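Local coordinates for protein HIRA (Homo sapiens, PDB 5YJE), which works with ASF1A as a histone chaperone in replication-independent chromatin assembly and is needed for periodic repression of histone genes, here represented by its C-terminal part, at residues I192-L197 with A245-R250. Residues are numbered along the deposited sequence; the frame is centred on the assembly and turned at random.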
ATOM      1  N   ILE B 192       9.404  13.351  -0.434  1.00 47.08           N
ATOM      2  CA  ILE B 192      10.350  12.318  -0.827  1.00 50.87           C
ATOM      3  C   ILE B 192      11.618  12.483   0.001  1.00 44.31           C
ATOM      4  O   ILE B 192      12.171  13.593   0.049  1.00 40.18           O
ATOM      5  CB  ILE B 192      10.638  12.402  -2.332  1.00 50.64           C
ATOM      6  CG1 ILE B 192       9.320  12.157  -3.076  1.00 53.06           C
ATOM      7  CG2 ILE B 192      11.783  11.456  -2.724  1.00 46.46           C
ATOM      8  CD1 ILE B 192       9.486  11.768  -4.517  1.00 55.97           C
ATOM      9  N   PRO B 193      12.075  11.442   0.697  1.00 42.68           N
ATOM     10  CA  PRO B 193      13.342  11.545   1.422  1.00 41.87           C
ATOM     11  C   PRO B 193      14.538  11.241   0.532  1.00 44.14           C
ATOM     12  O   PRO B 193      14.538  10.308  -0.278  1.00 44.44           O
ATOM     13  CB  PRO B 193      13.196  10.500   2.541  1.00 42.35           C
ATOM     14  CG  PRO B 193      12.259   9.473   1.977  1.00 39.24           C
ATOM     15  CD  PRO B 193      11.405  10.145   0.922  1.00 37.32           C
ATOM     16  N   VAL B 194      15.573  12.053   0.713  1.00 47.11           N
ATOM     17  CA  VAL B 194      16.838  11.942   0.003  1.00 42.83           C
ATOM     18  C   VAL B 194      17.961  11.875   1.036  1.00 45.33           C
ATOM     19  O   VAL B 194      18.012  12.691   1.964  1.00 43.40           O
ATOM     20  CB  VAL B 194      17.045  13.128  -0.961  1.00 42.71           C
ATOM     21  CG1 VAL B 194      18.281  12.930  -1.784  1.00 42.05           C
ATOM     22  CG2 VAL B 194      15.829  13.275  -1.855  1.00 42.63           C
ATOM     23  N   MET B 195      18.843  10.894   0.872  1.00 45.91           N
ATOM     24  CA  MET B 195      20.020  10.668   1.699  1.00 42.52           C
ATOM     25  C   MET B 195      21.245  10.885   0.817  1.00 47.92           C
ATOM     26  O   MET B 195      21.490  10.115  -0.123  1.00 45.79           O
ATOM     27  CB  MET B 195      19.996   9.255   2.276  1.00 41.03           C
ATOM     28  CG  MET B 195      18.665   8.880   2.895  1.00 50.10           C
ATOM     29  SD  MET B 195      18.549   9.325   4.644  1.00 56.79           S
ATOM     30  CE  MET B 195      17.147  10.420   4.625  1.00 53.40           C
ATOM     31  N   ASN B 196      21.991  11.949   1.100  1.00 46.06           N
ATOM     32  CA  ASN B 196      23.240  12.248   0.418  1.00 45.78           C
ATOM     33  C   ASN B 196      24.383  11.737   1.296  1.00 46.60           C
ATOM     34  O   ASN B 196      24.642  12.294   2.376  1.00 48.90           O
ATOM     35  CB  ASN B 196      23.380  13.747   0.156  1.00 50.68           C
ATOM     36  CG  ASN B 196      24.124  14.040  -1.121  1.00 59.10           C
ATOM     37  OD1 ASN B 196      23.542  14.177  -2.159  1.00 65.25           O
ATOM     38  ND2 ASN B 196      25.433  14.049  -1.058  1.00 67.53           N
ATOM     39  N   LEU B 197      25.047  10.673   0.834  1.00 44.34           N
ATOM     40  CA  LEU B 197      26.138  10.007   1.531  1.00 46.81           C
ATOM     41  C   LEU B 197      27.486  10.662   1.208  1.00 52.87           C
ATOM     42  O   LEU B 197      27.676  11.313   0.167  1.00 49.34           O
ATOM     43  CB  LEU B 197      26.197   8.525   1.160  1.00 48.05           C
ATOM     44  CG  LEU B 197      24.945   7.659   1.352  1.00 52.56           C
ATOM     45  CD1 LEU B 197      25.260   6.190   1.088  1.00 49.25           C
ATOM     46  CD2 LEU B 197      24.370   7.825   2.735  1.00 47.80           C
ATOM     47  N   ALA B 245      19.366  19.130  -8.850  1.00 51.02           N
ATOM     48  CA  ALA B 245      20.468  20.082  -8.887  1.00 58.94           C
ATOM     49  C   ALA B 245      21.133  20.209  -7.520  1.00 59.15           C
ATOM     50  O   ALA B 245      22.365  20.233  -7.426  1.00 60.15           O
ATOM     51  CB  ALA B 245      19.973  21.439  -9.388  1.00 62.91           C
ATOM     52  N   ILE B 246      20.341  20.258  -6.444  1.00 57.36           N
ATOM     53  CA  ILE B 246      20.932  20.367  -5.111  1.00 59.61           C
ATOM     54  C   ILE B 246      21.703  19.099  -4.755  1.00 59.67           C
ATOM     55  O   ILE B 246      22.858  19.172  -4.314  1.00 61.16           O
ATOM     56  CB  ILE B 246      19.854  20.711  -4.061  1.00 61.71           C
ATOM     57  CG1 ILE B 246      19.445  22.189  -4.179  1.00 62.75           C
ATOM     58  CG2 ILE B 246      20.350  20.419  -2.642  1.00 52.77           C
ATOM     59  CD1 ILE B 246      18.012  22.482  -3.772  1.00 59.66           C
ATOM     60  N   ILE B 247      21.093  17.924  -4.969  1.00 57.05           N
ATOM     61  CA  ILE B 247      21.720  16.652  -4.594  1.00 55.74           C
ATOM     62  C   ILE B 247      23.038  16.439  -5.319  1.00 60.62           C
ATOM     63  O   ILE B 247      24.009  15.949  -4.730  1.00 58.96           O
ATOM     64  CB  ILE B 247      20.756  15.476  -4.837  1.00 57.95           C
ATOM     65  CG1 ILE B 247      19.590  15.490  -3.868  1.00 57.61           C
ATOM     66  CG2 ILE B 247      21.460  14.187  -4.794  1.00 57.91           C
ATOM     67  CD1 ILE B 247      18.423  16.205  -4.370  1.00 59.51           C
ATOM     68  N   GLN B 248      23.081  16.753  -6.605  1.00 61.71           N
ATOM     69  CA  GLN B 248      24.327  16.741  -7.341  1.00 58.26           C
ATOM     70  C   GLN B 248      25.089  18.038  -7.089  1.00 67.98           C
ATOM     71  O   GLN B 248      24.551  19.018  -6.574  1.00 71.66           O
ATOM     72  CB  GLN B 248      24.030  16.516  -8.822  1.00 58.35           C
ATOM     73  CG  GLN B 248      23.190  15.268  -9.023  1.00 55.75           C
ATOM     74  CD  GLN B 248      22.658  15.116 -10.424  1.00 54.38           C
ATOM     75  OE1 GLN B 248      22.539  16.094 -11.157  1.00 56.43           O
ATOM     76  NE2 GLN B 248      22.305  13.888 -10.795  1.00 50.37           N
ATOM     77  N   GLY B 249      26.367  18.049  -7.428  1.00 66.10           N
ATOM     78  CA  GLY B 249      27.134  19.236  -7.098  1.00 76.09           C
ATOM     79  C   GLY B 249      26.947  20.357  -8.097  1.00 81.15           C
ATOM     80  O   GLY B 249      27.795  21.249  -8.195  1.00 87.17           O
ATOM     81  N   ARG B 250      25.831  20.339  -8.829  1.00 85.99           N
ATOM     82  CA  ARG B 250      25.702  21.030 -10.116  1.00 89.89           C
ATOM     83  C   ARG B 250      24.667  22.154 -10.040  1.00 91.95           C
ATOM     84  O   ARG B 250      23.530  21.995 -10.498  1.00 91.60           O
ATOM     85  CB  ARG B 250      25.342  19.983 -11.249  1.00 79.47           C
TER
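Asn196 and Ile247 bring the two backbones closest, with their CA atoms 6.8 Å apart. Residues 193-196 form a strand. Ile247 is the last helical residue of 243-247, and at Gln248 the chain turns away from helical geometry. The helix therefore meets the strand with its C-terminal end. The contact is small, burying 138 Å² over both sides.

Val194 and Asn196, two residues apart on the strand, both point toward the helix, whereas Met195 between them points away. Ile247 meets both with different branches. Its CG1 lies 3.6 Å from CG1 of Val194, and these two apolar side chains approach tip to tip. With CG1 anti to the backbone N (chi1 -174°), this is the methyl of Val194 that meets the isoleucine. CD1 of Ile247 lies farther off, 4.2 Å from the same methyl. The other branch, CG2, lies near the end of the Asn196 side chain, which crosses Ile247 at a slant. The end of that side chain also lies by the carbonyl oxygen of Ile247; the amide is probably turned over in the model, so which of its atoms lies there is uncertain.

The strand 193-196 is an inner strand of a four-stranded antiparallel sheet, between 184-187 and 201-206. Such a sheet is consistent with a blade of the beta-propeller clan to which this family belongs. Ile247 packs on this sheet, also touching Leu186, Ala202 and Ser216 on the other three strands. On the helical side, the backbone N of Ala245 hydrogen-bonds to Glu292 of helix 290-307, and the side chain of Gln248 to Gln280 of helix 266-286.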